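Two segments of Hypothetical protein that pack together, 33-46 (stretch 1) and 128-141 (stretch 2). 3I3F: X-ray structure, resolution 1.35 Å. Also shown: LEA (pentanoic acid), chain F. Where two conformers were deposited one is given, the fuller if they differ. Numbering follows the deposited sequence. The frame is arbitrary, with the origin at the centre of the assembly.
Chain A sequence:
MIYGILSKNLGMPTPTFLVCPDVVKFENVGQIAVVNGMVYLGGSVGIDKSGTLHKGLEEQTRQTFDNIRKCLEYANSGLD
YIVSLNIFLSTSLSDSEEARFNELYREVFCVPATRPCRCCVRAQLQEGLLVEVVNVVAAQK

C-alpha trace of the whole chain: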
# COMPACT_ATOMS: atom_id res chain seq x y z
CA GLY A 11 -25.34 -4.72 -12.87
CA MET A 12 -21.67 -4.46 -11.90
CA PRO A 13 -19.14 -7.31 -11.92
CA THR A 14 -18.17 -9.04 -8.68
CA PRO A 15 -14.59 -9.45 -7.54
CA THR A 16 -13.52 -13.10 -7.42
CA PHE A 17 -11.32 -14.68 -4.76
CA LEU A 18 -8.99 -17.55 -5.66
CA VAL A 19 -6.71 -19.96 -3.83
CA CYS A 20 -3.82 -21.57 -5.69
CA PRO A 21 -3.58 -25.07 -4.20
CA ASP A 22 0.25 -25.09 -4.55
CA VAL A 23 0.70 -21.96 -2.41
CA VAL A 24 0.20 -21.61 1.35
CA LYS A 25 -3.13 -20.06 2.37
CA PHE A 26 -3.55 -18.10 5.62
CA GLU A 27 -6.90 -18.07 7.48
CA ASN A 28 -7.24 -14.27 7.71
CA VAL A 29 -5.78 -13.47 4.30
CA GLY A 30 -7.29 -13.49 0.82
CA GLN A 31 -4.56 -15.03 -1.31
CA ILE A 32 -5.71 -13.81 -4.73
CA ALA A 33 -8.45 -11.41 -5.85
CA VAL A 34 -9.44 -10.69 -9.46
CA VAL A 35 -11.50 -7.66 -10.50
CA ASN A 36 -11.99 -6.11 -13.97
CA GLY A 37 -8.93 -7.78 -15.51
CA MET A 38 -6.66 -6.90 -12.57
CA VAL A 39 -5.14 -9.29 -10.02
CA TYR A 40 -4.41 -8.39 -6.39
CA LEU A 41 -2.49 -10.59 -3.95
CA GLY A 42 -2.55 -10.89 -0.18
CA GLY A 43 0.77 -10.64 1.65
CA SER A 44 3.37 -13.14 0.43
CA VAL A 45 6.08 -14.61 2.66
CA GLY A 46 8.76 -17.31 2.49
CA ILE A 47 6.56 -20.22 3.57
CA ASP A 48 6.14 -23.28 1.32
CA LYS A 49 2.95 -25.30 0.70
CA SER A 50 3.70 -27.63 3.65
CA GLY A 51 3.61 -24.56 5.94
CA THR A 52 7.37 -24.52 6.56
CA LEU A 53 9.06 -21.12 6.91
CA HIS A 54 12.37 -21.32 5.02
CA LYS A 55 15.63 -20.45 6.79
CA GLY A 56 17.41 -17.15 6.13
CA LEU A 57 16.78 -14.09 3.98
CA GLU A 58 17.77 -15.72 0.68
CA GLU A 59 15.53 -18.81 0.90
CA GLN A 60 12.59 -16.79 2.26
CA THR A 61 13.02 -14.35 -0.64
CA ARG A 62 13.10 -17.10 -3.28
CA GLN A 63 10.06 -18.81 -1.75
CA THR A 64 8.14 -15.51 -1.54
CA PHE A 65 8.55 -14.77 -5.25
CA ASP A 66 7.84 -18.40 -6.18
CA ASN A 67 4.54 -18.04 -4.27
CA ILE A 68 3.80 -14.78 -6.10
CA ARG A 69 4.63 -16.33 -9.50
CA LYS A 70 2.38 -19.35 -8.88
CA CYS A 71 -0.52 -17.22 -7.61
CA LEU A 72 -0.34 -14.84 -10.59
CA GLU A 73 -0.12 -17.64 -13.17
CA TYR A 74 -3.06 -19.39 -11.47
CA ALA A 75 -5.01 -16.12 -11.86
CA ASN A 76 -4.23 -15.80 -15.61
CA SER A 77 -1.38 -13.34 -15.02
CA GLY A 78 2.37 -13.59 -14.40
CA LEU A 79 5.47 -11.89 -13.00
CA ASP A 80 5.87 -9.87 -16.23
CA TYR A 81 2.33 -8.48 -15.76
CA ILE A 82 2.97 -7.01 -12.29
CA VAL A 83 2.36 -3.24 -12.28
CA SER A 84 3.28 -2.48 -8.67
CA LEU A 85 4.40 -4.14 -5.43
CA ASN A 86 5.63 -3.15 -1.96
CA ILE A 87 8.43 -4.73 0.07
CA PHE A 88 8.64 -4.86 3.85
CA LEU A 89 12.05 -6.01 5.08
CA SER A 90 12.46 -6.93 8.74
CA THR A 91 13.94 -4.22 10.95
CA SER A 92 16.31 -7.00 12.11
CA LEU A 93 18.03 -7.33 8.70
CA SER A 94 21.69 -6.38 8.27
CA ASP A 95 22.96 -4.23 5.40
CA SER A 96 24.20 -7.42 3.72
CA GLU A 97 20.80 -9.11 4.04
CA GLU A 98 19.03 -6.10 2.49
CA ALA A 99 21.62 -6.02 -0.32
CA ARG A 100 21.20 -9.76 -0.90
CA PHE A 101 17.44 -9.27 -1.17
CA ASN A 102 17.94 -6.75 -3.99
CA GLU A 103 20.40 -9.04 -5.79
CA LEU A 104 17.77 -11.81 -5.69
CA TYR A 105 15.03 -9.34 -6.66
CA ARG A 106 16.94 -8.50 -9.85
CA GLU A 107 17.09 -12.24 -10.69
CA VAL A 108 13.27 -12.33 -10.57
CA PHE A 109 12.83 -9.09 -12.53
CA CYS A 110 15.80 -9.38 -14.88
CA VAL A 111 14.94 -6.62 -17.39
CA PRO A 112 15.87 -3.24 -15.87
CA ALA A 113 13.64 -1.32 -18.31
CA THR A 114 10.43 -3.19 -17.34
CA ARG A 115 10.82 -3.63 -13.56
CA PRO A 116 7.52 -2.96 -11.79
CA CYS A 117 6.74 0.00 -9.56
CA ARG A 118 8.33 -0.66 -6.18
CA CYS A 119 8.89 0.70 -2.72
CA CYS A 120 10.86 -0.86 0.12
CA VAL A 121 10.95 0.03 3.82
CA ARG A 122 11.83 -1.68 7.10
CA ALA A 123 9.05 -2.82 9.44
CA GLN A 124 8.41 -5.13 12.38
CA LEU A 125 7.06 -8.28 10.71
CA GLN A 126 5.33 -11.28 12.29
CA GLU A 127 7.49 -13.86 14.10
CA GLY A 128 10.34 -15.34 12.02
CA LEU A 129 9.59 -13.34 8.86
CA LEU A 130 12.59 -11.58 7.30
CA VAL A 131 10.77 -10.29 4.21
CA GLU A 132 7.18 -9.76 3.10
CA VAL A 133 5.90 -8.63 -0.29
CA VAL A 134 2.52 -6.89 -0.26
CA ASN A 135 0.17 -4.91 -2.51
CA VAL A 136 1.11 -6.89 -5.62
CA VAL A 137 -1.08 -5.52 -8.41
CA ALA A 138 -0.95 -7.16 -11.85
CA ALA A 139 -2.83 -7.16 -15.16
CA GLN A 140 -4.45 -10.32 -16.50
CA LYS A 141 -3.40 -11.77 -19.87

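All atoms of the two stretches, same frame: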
# COMPACT_ATOMS: atom_id res chain seq x y z
N ALA A 33 -7.17 -12.00 -5.45
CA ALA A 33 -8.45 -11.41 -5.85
C ALA A 33 -8.34 -10.91 -7.29
O ALA A 33 -7.33 -10.33 -7.68
CB ALA A 33 -8.82 -10.27 -4.93
N VAL A 34 -9.38 -11.16 -8.08
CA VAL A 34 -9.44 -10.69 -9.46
C VAL A 34 -10.65 -9.79 -9.64
O VAL A 34 -11.76 -10.14 -9.24
CB VAL A 34 -9.53 -11.86 -10.47
CG1 VAL A 34 -9.59 -11.34 -11.90
CG2 VAL A 34 -8.34 -12.81 -10.29
N VAL A 35 -10.43 -8.62 -10.25
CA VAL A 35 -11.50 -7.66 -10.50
C VAL A 35 -11.19 -6.86 -11.77
O VAL A 35 -10.13 -6.24 -11.87
CB VAL A 35 -11.70 -6.69 -9.30
CG1 VAL A 35 -10.39 -6.02 -8.91
CG2 VAL A 35 -12.77 -5.65 -9.61
N ASN A 36 -12.11 -6.90 -12.73
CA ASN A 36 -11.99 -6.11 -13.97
C ASN A 36 -10.64 -6.26 -14.68
O ASN A 36 -10.03 -5.27 -15.08
CB ASN A 36 -12.26 -4.62 -13.67
CG ASN A 36 -13.57 -4.39 -12.93
OD1 ASN A 36 -14.53 -5.13 -13.11
ND2 ASN A 36 -13.60 -3.36 -12.09
N GLY A 37 -10.18 -7.50 -14.82
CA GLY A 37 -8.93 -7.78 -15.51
C GLY A 37 -7.66 -7.44 -14.74
O GLY A 37 -6.57 -7.42 -15.31
N MET A 38 -7.80 -7.18 -13.44
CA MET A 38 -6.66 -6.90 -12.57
C MET A 38 -6.59 -7.93 -11.45
O MET A 38 -7.63 -8.36 -10.94
CB MET A 38 -6.76 -5.49 -11.97
CG MET A 38 -6.75 -4.36 -13.00
SD MET A 38 -5.22 -4.24 -13.94
CE MET A 38 -4.06 -3.79 -12.66
N VAL A 39 -5.37 -8.31 -11.09
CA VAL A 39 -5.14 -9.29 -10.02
C VAL A 39 -4.47 -8.60 -8.84
O VAL A 39 -3.51 -7.84 -9.02
CB VAL A 39 -4.25 -10.44 -10.51
CG1 VAL A 39 -4.13 -11.52 -9.44
CG2 VAL A 39 -4.79 -11.03 -11.81
N TYR A 40 -4.99 -8.86 -7.64
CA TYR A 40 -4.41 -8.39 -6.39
C TYR A 40 -4.02 -9.60 -5.56
O TYR A 40 -4.72 -10.61 -5.59
CB TYR A 40 -5.43 -7.56 -5.60
CG TYR A 40 -5.81 -6.25 -6.26
CD1 TYR A 40 -5.28 -5.05 -5.81
CD2 TYR A 40 -6.68 -6.22 -7.35
CE1 TYR A 40 -5.61 -3.85 -6.41
CE2 TYR A 40 -7.02 -5.02 -7.96
CZ TYR A 40 -6.48 -3.84 -7.49
OH TYR A 40 -6.80 -2.64 -8.08
N LEU A 41 -2.91 -9.51 -4.83
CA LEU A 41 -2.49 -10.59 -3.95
C LEU A 41 -2.46 -10.15 -2.49
O LEU A 41 -2.12 -9.01 -2.18
CB LEU A 41 -1.09 -11.10 -4.32
CG LEU A 41 -0.85 -11.61 -5.74
CD1 LEU A 41 0.56 -12.17 -5.85
CD2 LEU A 41 -1.87 -12.67 -6.14
N GLY A 42 -2.81 -11.08 -1.60
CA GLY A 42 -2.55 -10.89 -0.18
C GLY A 42 -1.05 -10.97 0.08
O GLY A 42 -0.28 -11.34 -0.82
N GLY A 43 -0.64 -10.63 1.29
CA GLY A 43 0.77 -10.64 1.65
C GLY A 43 1.42 -11.98 1.35
O GLY A 43 0.84 -13.03 1.64
N SER A 44 2.61 -11.94 0.76
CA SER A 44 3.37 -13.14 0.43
C SER A 44 4.63 -13.21 1.28
O SER A 44 5.32 -12.20 1.46
CB SER A 44 3.74 -13.15 -1.05
OG SER A 44 2.57 -13.20 -1.86
N VAL A 45 4.93 -14.40 1.78
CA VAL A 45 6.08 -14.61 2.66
C VAL A 45 6.76 -15.93 2.28
O VAL A 45 6.24 -16.69 1.47
CB VAL A 45 5.64 -14.63 4.14
CG1 VAL A 45 5.08 -13.27 4.54
CG2 VAL A 45 4.61 -15.73 4.39
N GLY A 46 7.92 -16.18 2.88
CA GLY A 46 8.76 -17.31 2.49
C GLY A 46 8.38 -18.64 3.11
O GLY A 46 9.23 -19.35 3.63
N GLY A 128 9.51 -14.55 12.94
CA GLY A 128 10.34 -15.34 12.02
C GLY A 128 10.48 -14.79 10.61
O GLY A 128 11.40 -15.18 9.88
N LEU A 129 9.60 -13.87 10.22
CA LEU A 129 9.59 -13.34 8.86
C LEU A 129 10.69 -12.31 8.67
O LEU A 129 10.80 -11.36 9.44
CB LEU A 129 8.23 -12.70 8.54
CG LEU A 129 7.00 -13.60 8.64
CD1 LEU A 129 5.75 -12.80 8.30
CD2 LEU A 129 7.13 -14.81 7.73
N LEU A 130 11.51 -12.50 7.63
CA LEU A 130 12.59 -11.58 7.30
C LEU A 130 12.22 -10.65 6.15
O LEU A 130 12.81 -9.58 5.99
CB LEU A 130 13.86 -12.36 6.93
CG LEU A 130 14.38 -13.31 8.01
CD1 LEU A 130 15.53 -14.15 7.47
CD2 LEU A 130 14.80 -12.55 9.25
N VAL A 131 11.24 -11.07 5.34
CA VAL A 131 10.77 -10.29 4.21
C VAL A 131 9.29 -10.59 3.97
O VAL A 131 8.82 -11.70 4.23
CB VAL A 131 11.58 -10.62 2.92
CG1 VAL A 131 11.55 -12.12 2.62
CG2 VAL A 131 11.07 -9.82 1.73
N GLU A 132 8.57 -9.59 3.50
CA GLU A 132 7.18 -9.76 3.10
C GLU A 132 6.90 -8.85 1.92
O GLU A 132 7.28 -7.68 1.93
CB GLU A 132 6.24 -9.43 4.26
CG GLU A 132 4.77 -9.70 3.94
CD GLU A 132 3.86 -9.62 5.15
OE1 GLU A 132 4.36 -9.49 6.29
OE2 GLU A 132 2.63 -9.68 4.95
N VAL A 133 6.25 -9.39 0.90
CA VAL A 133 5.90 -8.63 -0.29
C VAL A 133 4.39 -8.46 -0.33
O VAL A 133 3.65 -9.45 -0.28
CB VAL A 133 6.42 -9.30 -1.57
CG1 VAL A 133 5.97 -8.53 -2.81
CG2 VAL A 133 7.94 -9.41 -1.53
N VAL A 134 3.94 -7.21 -0.39
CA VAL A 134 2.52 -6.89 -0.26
C VAL A 134 2.07 -5.96 -1.38
O VAL A 134 2.90 -5.42 -2.12
CB VAL A 134 2.22 -6.23 1.11
CG1 VAL A 134 2.74 -7.10 2.26
CG2 VAL A 134 2.83 -4.83 1.19
N ASN A 135 0.76 -5.79 -1.50
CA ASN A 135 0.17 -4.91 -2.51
C ASN A 135 0.65 -5.20 -3.93
O ASN A 135 0.85 -4.29 -4.73
CB ASN A 135 0.41 -3.44 -2.14
CG ASN A 135 -0.30 -3.04 -0.87
OD1 ASN A 135 -1.43 -3.46 -0.63
ND2 ASN A 135 0.35 -2.22 -0.06
N VAL A 136 0.82 -6.49 -4.25
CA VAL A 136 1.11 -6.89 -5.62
C VAL A 136 -0.14 -6.65 -6.45
O VAL A 136 -1.20 -7.19 -6.13
CB VAL A 136 1.53 -8.36 -5.72
CG1 VAL A 136 1.64 -8.79 -7.19
CG2 VAL A 136 2.85 -8.59 -5.01
N VAL A 137 -0.01 -5.82 -7.48
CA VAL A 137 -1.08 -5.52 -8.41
C VAL A 137 -0.58 -5.87 -9.81
O VAL A 137 0.50 -5.43 -10.21
CB VAL A 137 -1.47 -4.03 -8.35
CG1 VAL A 137 -2.63 -3.74 -9.31
CG2 VAL A 137 -1.84 -3.64 -6.93
N ALA A 138 -1.35 -6.68 -10.53
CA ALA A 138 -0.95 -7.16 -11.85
C ALA A 138 -2.13 -7.17 -12.82
O ALA A 138 -3.28 -7.28 -12.40
CB ALA A 138 -0.37 -8.56 -11.73
N ALA A 139 -1.83 -7.04 -14.10
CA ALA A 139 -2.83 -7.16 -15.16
C ALA A 139 -3.00 -8.62 -15.54
O ALA A 139 -2.05 -9.40 -15.47
CB ALA A 139 -2.42 -6.34 -16.37
N GLN A 140 -4.21 -9.00 -15.94
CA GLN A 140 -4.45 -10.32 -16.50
C GLN A 140 -4.02 -10.36 -17.97
O GLN A 140 -3.92 -9.31 -18.62
CB GLN A 140 -5.92 -10.72 -16.39
CG GLN A 140 -6.32 -11.21 -15.01
CD GLN A 140 -7.70 -11.84 -15.00
OE1 GLN A 140 -8.67 -11.26 -15.50
NE2 GLN A 140 -7.81 -13.04 -14.43
N LYS A 141 -3.76 -11.56 -18.47
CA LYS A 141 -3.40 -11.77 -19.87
C LYS A 141 -4.64 -11.70 -20.76
O LYS A 141 -5.78 -11.77 -20.29
CB LYS A 141 -2.72 -13.13 -20.05
CG LYS A 141 -1.45 -13.28 -19.24
CD LYS A 141 -0.69 -14.55 -19.59
CE LYS A 141 -1.42 -15.79 -19.10
NZ LYS A 141 -0.57 -17.01 -19.22
OXT LYS A 141 -4.53 -11.58 -21.98
C2 LEA F . -1.63 -10.99 7.59
O2 LEA F . -2.21 -10.13 6.89
C3 LEA F . -0.70 -11.99 6.94
C4 LEA F . -0.47 -11.69 5.46
C5 LEA F . 0.46 -12.69 4.77
C6 LEA F . 1.24 -13.57 5.73
O1 LEA F . -1.79 -11.07 8.82
O HOH W 1 -1.03 -7.44 0.03
O HOH W 2 0.69 -8.70 -2.41
O HOH W 3 -2.78 -6.46 -3.43
O HOH W 4 1.54 -9.83 -2.21
O HOH W 5 2.38 -10.63 -2.46
O HOH W 6 9.20 -14.37 4.55

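The apolar centre of this contact lies on the two faces of an antiparallel sheet. On one face sit Met-38, Tyr-40, Val-137 and Ala-139. Met-38 CE packs 3.6 Å from Val-137 CG1; the end of the methionine side chain comes nearer to the other stretch than its CA-to-CB bond would suggest. Tyr-40 CE1 lies 3.8 Å from Val-137 CG2, and Val-137 CG1 covers one face of the tyrosine ring. On the other face Val-39 pairs with Ala-138, their CB atoms 4.5 Å apart. Leu-41 CD1 meets Val-136 CG1 at 3.8 Å. Further along, Val-45 CG1 touches Leu-129 CD1 at 3.8 Å and the aliphatic Glu-132 CG at 3.6 Å.

The backbone holds these side chains in register. Strand 38-41 runs antiparallel to strand 131-139, at 160°. Val-39 and Ala-138 form a hydrogen-bonded pair: Val-39 N donates to Ala-138 O at 2.7 Å, and Ala-138 N donates to Val-39 O at 2.9 Å. Leu-41 N reaches Val-136 O at 3.2 Å. Gln-140 N donates a hydrogen bond to Gly-37 O at 2.9 Å; Gly-37 belongs to the type I' turn from Val-35 to Met-38.

Direct pairing then lapses around Asn-135, which has a positive phi. Waters fill the gap. Water 1 donates to Leu-41 O and accepts from Asn-135 N, both at 2.9 Å. Water 4 donates to Gly-42 O at 2.7 Å and to Val-133 O at 2.9 Å. Pairing resumes at a single bridge, where Ser-44 N donates to Val-133 O at 2.9 Å and Val-133 N to Ser-44 O at 3.0 Å.

Gly-43 leaves room for the Glu-132 carboxylate; an ideal CB there would clash with OE2 at 2.6 Å. Pentanoic acid lies alongside, its C5 3.2 Å from Gly-43 O. At the far edge, water 6 links Gly-46 N to Val-131 O.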